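Local coordinates for variant surface glycoprotein MITat 1.13 (Trypanosoma brucei, PDB 6Z8H) that probably forms, with many identical copies, the dense surface coat that lets the parasite evade host immunity by switching between antigenically distinct variants, at residues L226-T238 / K246-G258. Numbering follows the deposited sequence.
Sequences LTFSGSSKDESAT and KRAIHSNDADFLG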
loop_
_atom_site.group_PDB
_atom_site.type_symbol
_atom_site.label_atom_id
_atom_site.label_comp_id
_atom_site.label_asym_id
_atom_site.label_seq_id
_atom_site.Cartn_x
_atom_site.Cartn_y
_atom_site.Cartn_z
ATOM N N LEU A 226 13.925 33.667 10.954
ATOM C CA LEU A 226 12.671 32.921 10.970
ATOM C C LEU A 226 12.867 31.582 11.666
ATOM O O LEU A 226 13.751 30.800 11.297
ATOM C CB LEU A 226 12.175 32.697 9.542
ATOM C CG LEU A 226 10.956 31.784 9.365
ATOM C CD1 LEU A 226 9.793 32.327 10.136
ATOM C CD2 LEU A 226 10.625 31.673 7.882
ATOM N N THR A 227 12.093 31.358 12.707
ATOM C CA THR A 227 12.052 30.055 13.365
ATOM C C THR A 227 10.606 29.590 13.453
ATOM O O THR A 227 9.669 30.304 13.089
ATOM C CB THR A 227 12.702 30.070 14.758
ATOM O OG1 THR A 227 12.117 31.140 15.503
ATOM C CG2 THR A 227 14.210 30.205 14.658
ATOM N N PHE A 228 10.430 28.372 13.946
ATOM C CA PHE A 228 9.122 27.733 13.995
ATOM C C PHE A 228 8.982 27.040 15.341
ATOM O O PHE A 228 9.975 26.577 15.914
ATOM C CB PHE A 228 8.934 26.685 12.883
ATOM C CG PHE A 228 8.924 27.255 11.498
ATOM C CD1 PHE A 228 7.788 27.855 10.986
ATOM C CD2 PHE A 228 10.042 27.159 10.699
ATOM C CE1 PHE A 228 7.771 28.391 9.711
ATOM C CE2 PHE A 228 10.030 27.674 9.402
ATOM C CZ PHE A 228 8.888 28.287 8.912
ATOM N N SER A 229 7.741 26.918 15.818
ATOM C CA SER A 229 7.464 26.155 17.031
ATOM C C SER A 229 5.986 25.780 17.070
ATOM O O SER A 229 5.215 26.065 16.146
ATOM C CB SER A 229 7.890 26.930 18.294
ATOM O OG SER A 229 6.875 27.819 18.770
ATOM N N GLY A 230 5.605 25.127 18.160
ATOM C CA GLY A 230 4.257 24.674 18.419
ATOM C C GLY A 230 3.392 25.644 19.194
ATOM O O GLY A 230 2.274 25.284 19.577
ATOM N N SER A 231 3.847 26.874 19.413
ATOM C CA SER A 231 3.054 27.833 20.161
ATOM C C SER A 231 3.276 29.233 19.607
ATOM O O SER A 231 4.370 29.567 19.145
ATOM C CB SER A 231 3.463 27.855 21.639
ATOM O OG SER A 231 3.529 26.565 22.182
ATOM N N SER A 232 2.239 30.063 19.696
ATOM C CA SER A 232 2.399 31.471 19.354
ATOM C C SER A 232 3.331 32.161 20.349
ATOM O O SER A 232 3.336 31.858 21.543
ATOM C CB SER A 232 1.035 32.162 19.339
ATOM O OG SER A 232 1.130 33.486 18.879
ATOM N N LYS A 233 4.107 33.129 19.849
ATOM C CA LYS A 233 5.055 33.890 20.661
ATOM C C LYS A 233 4.979 35.378 20.340
ATOM O O LYS A 233 4.865 35.780 19.177
ATOM C CB LYS A 233 6.519 33.414 20.447
ATOM C CG LYS A 233 6.811 31.995 20.955
ATOM C CD LYS A 233 7.986 31.304 20.236
ATOM C CE LYS A 233 9.324 31.536 20.911
ATOM N NZ LYS A 233 10.407 30.675 20.354
ATOM N N ASP A 234 5.067 36.195 21.387
ATOM C CA ASP A 234 5.250 37.635 21.224
ATOM C C ASP A 234 6.080 38.091 22.421
ATOM O O ASP A 234 5.530 38.277 23.509
ATOM C CB ASP A 234 3.911 38.353 21.173
ATOM C CG ASP A 234 4.056 39.816 20.820
ATOM O OD1 ASP A 234 5.154 40.354 20.997
ATOM O OD2 ASP A 234 3.071 40.425 20.365
ATOM N N GLU A 235 7.384 38.296 22.266
ATOM C CA GLU A 235 8.272 38.660 23.393
ATOM C C GLU A 235 8.691 40.117 23.226
ATOM O O GLU A 235 9.750 40.483 23.776
ATOM C CB GLU A 235 9.486 37.730 23.439
ATOM C CG GLU A 235 9.179 36.360 24.017
ATOM C CD GLU A 235 10.290 35.338 23.847
ATOM O OE1 GLU A 235 10.640 35.035 22.689
ATOM O OE2 GLU A 235 10.803 34.849 24.873
ATOM N N SER A 236 7.908 40.925 22.500
ATOM C CA SER A 236 8.282 42.317 22.314
ATOM C C SER A 236 8.372 43.079 23.639
ATOM O O SER A 236 9.167 44.026 23.760
ATOM C CB SER A 236 7.294 42.958 21.342
ATOM O OG SER A 236 5.962 42.705 21.725
ATOM N N ALA A 237 7.593 42.671 24.649
ATOM C CA ALA A 237 7.573 43.406 25.910
ATOM C C ALA A 237 8.970 43.493 26.518
ATOM O O ALA A 237 9.404 44.566 26.957
ATOM C CB ALA A 237 6.597 42.729 26.876
ATOM N N THR A 238 9.680 42.364 26.579
ATOM C CA THR A 238 11.056 42.384 27.065
ATOM C C THR A 238 12.005 42.914 25.994
ATOM O O THR A 238 12.984 43.603 26.307
ATOM C CB THR A 238 11.474 40.977 27.510
ATOM O OG1 THR A 238 10.918 39.996 26.622
ATOM C CG2 THR A 238 10.995 40.708 28.927
ATOM N N LYS A 246 18.082 38.349 21.219
ATOM C CA LYS A 246 17.274 37.777 20.158
ATOM C C LYS A 246 15.939 37.332 20.742
ATOM O O LYS A 246 15.902 36.536 21.689
ATOM C CB LYS A 246 18.032 36.614 19.540
ATOM C CG LYS A 246 17.338 36.059 18.318
ATOM C CD LYS A 246 18.143 34.942 17.668
ATOM C CE LYS A 246 18.396 33.782 18.620
ATOM N NZ LYS A 246 19.011 32.601 17.933
ATOM N N ARG A 247 14.847 37.890 20.226
ATOM C CA ARG A 247 13.517 37.515 20.689
ATOM C C ARG A 247 12.541 37.383 19.524
ATOM O O ARG A 247 12.681 38.036 18.490
ATOM C CB ARG A 247 12.959 38.543 21.684
ATOM C CG ARG A 247 13.810 38.714 22.934
ATOM C CD ARG A 247 13.767 37.470 23.758
ATOM N NE ARG A 247 14.403 37.567 25.082
ATOM C CZ ARG A 247 15.634 37.155 25.362
ATOM N NH1 ARG A 247 16.454 36.763 24.400
ATOM N NH2 ARG A 247 16.075 37.213 26.610
ATOM N N ALA A 248 11.529 36.546 19.732
ATOM C CA ALA A 248 10.459 36.363 18.755
ATOM C C ALA A 248 9.451 37.489 18.951
ATOM O O ALA A 248 8.713 37.504 19.945
ATOM C CB ALA A 248 9.786 35.004 18.948
ATOM N N ILE A 249 9.447 38.465 18.037
ATOM C CA ILE A 249 8.635 39.667 18.213
ATOM C C ILE A 249 7.304 39.627 17.474
ATOM O O ILE A 249 6.487 40.543 17.652
ATOM C CB ILE A 249 9.413 40.941 17.830
ATOM C CG1 ILE A 249 9.716 40.979 16.330
ATOM C CG2 ILE A 249 10.713 41.035 18.633
ATOM C CD1 ILE A 249 10.345 42.318 15.894
ATOM N N HIS A 250 7.064 38.620 16.642
ATOM C CA HIS A 250 5.757 38.431 16.031
ATOM C C HIS A 250 5.652 36.979 15.593
ATOM O O HIS A 250 6.663 36.346 15.263
ATOM C CB HIS A 250 5.525 39.348 14.818
ATOM C CG HIS A 250 4.100 39.382 14.353
ATOM N ND1 HIS A 250 3.164 40.245 14.882
ATOM C CD2 HIS A 250 3.447 38.645 13.423
ATOM C CE1 HIS A 250 1.993 40.029 14.310
ATOM N NE2 HIS A 250 2.142 39.076 13.406
ATOM N N SER A 251 4.425 36.460 15.582
ATOM C CA SER A 251 4.180 35.091 15.157
ATOM C C SER A 251 3.093 35.057 14.092
ATOM O O SER A 251 2.158 35.863 14.117
ATOM C CB SER A 251 3.750 34.205 16.336
ATOM O OG SER A 251 4.838 33.941 17.203
ATOM N N ASN A 252 3.237 34.131 13.148
ATOM C CA ASN A 252 2.249 33.906 12.109
ATOM C C ASN A 252 1.916 32.427 12.044
ATOM O O ASN A 252 2.681 31.574 12.496
ATOM C CB ASN A 252 2.751 34.372 10.742
ATOM C CG ASN A 252 2.858 35.874 10.654
ATOM O OD1 ASN A 252 1.853 36.587 10.689
ATOM N ND2 ASN A 252 4.077 36.373 10.559
ATOM N N ASP A 253 0.770 32.131 11.451
ATOM C CA ASP A 253 0.293 30.757 11.426
ATOM C C ASP A 253 1.068 29.944 10.395
ATOM O O ASP A 253 1.275 30.387 9.259
ATOM C CB ASP A 253 -1.197 30.712 11.108
ATOM C CG ASP A 253 -2.046 31.215 12.246
ATOM O OD1 ASP A 253 -1.669 30.977 13.411
ATOM O OD2 ASP A 253 -3.089 31.850 11.976
ATOM N N ALA A 254 1.494 28.750 10.796
ATOM C CA ALA A 254 2.288 27.849 9.967
ATOM C C ALA A 254 1.902 26.404 10.289
ATOM O O ALA A 254 2.717 25.568 10.690
ATOM C CB ALA A 254 3.780 28.093 10.181
ATOM N N ASP A 255 0.632 26.112 10.101
ATOM C CA ASP A 255 0.098 24.747 10.357
ATOM C C ASP A 255 0.371 23.857 9.134
ATOM O O ASP A 255 -0.476 23.830 8.256
ATOM C CB ASP A 255 -1.378 24.820 10.673
ATOM C CG ASP A 255 -1.937 23.469 11.037
ATOM O OD1 ASP A 255 -1.166 22.538 11.049
ATOM O OD2 ASP A 255 -3.047 23.417 11.460
ATOM N N PHE A 256 1.502 23.176 9.116
ATOM C CA PHE A 256 1.886 22.371 7.959
ATOM C C PHE A 256 1.086 21.080 7.870
ATOM O O PHE A 256 0.601 20.714 6.796
ATOM C CB PHE A 256 3.370 22.048 8.026
ATOM C CG PHE A 256 4.257 23.220 7.658
ATOM C CD1 PHE A 256 4.532 23.467 6.332
ATOM C CD2 PHE A 256 4.812 24.074 8.629
ATOM C CE1 PHE A 256 5.334 24.554 5.959
ATOM C CE2 PHE A 256 5.637 25.133 8.257
ATOM C CZ PHE A 256 5.886 25.371 6.919
ATOM N N LEU A 257 0.939 20.378 8.990
ATOM C CA LEU A 257 0.316 19.056 8.950
ATOM C C LEU A 257 -1.199 19.129 8.840
ATOM O O LEU A 257 -1.829 18.195 8.316
ATOM C CB LEU A 257 0.670 18.258 10.203
ATOM C CG LEU A 257 1.783 17.206 10.110
ATOM C CD1 LEU A 257 2.141 16.670 11.493
ATOM C CD2 LEU A 257 1.377 16.116 9.184
ATOM N N GLY A 258 -1.809 20.183 9.354
ATOM C CA GLY A 258 -3.259 20.217 9.393
ATOM C C GLY A 258 -3.779 18.993 10.112
ATOM O O GLY A 258 -3.323 18.648 11.201
#
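The methyl group of Ala248 packs against the Lys233 side chain, its CB 3.9 Å from Lys233 CB; the bend at chi3 (91°) brings Lys233 CE to 4.0 Å from the same Ala248 CB. Glu235 is gripped by backbone: its N donates to Ala248 O at 2.8 Å, nearly along the carbonyl axis, while its OE1 takes a weak bond of 3.4 Å from Ala248 N. The aliphatic part of Glu235 crosses that of Arg247 at about a right angle, and the carboxylate stays beyond salt-bridge range of the guanidinium. Asp234 OD1 accepts from Ser236 N, an Asx turn leading into helix 236-239, and also from Ser236 OG. In the five-stranded antiparallel sheet, strand 194-202 separates strands 221-229 and 247-253. The chain leaving strand 221-229 runs back along strand 247-253, outermost within this chain, where Asn252 ND2 bonds to Thr155 O and Leu157 O of the second subunit. With OG beside the backbone N (chi1 -72°), Ser251 donates to Lys233 O at 2.7 Å, in the carbonyl plane on a lone pair; Ser251 OG is also hydrogen-bonded to His196 ND1. Phe256 turns its edge to the Phe228 face in a T-shaped pair, centroids 5.9 Å apart, and Ala254 CB sits at the ring edge, 4.0 Å from Phe228 CE1.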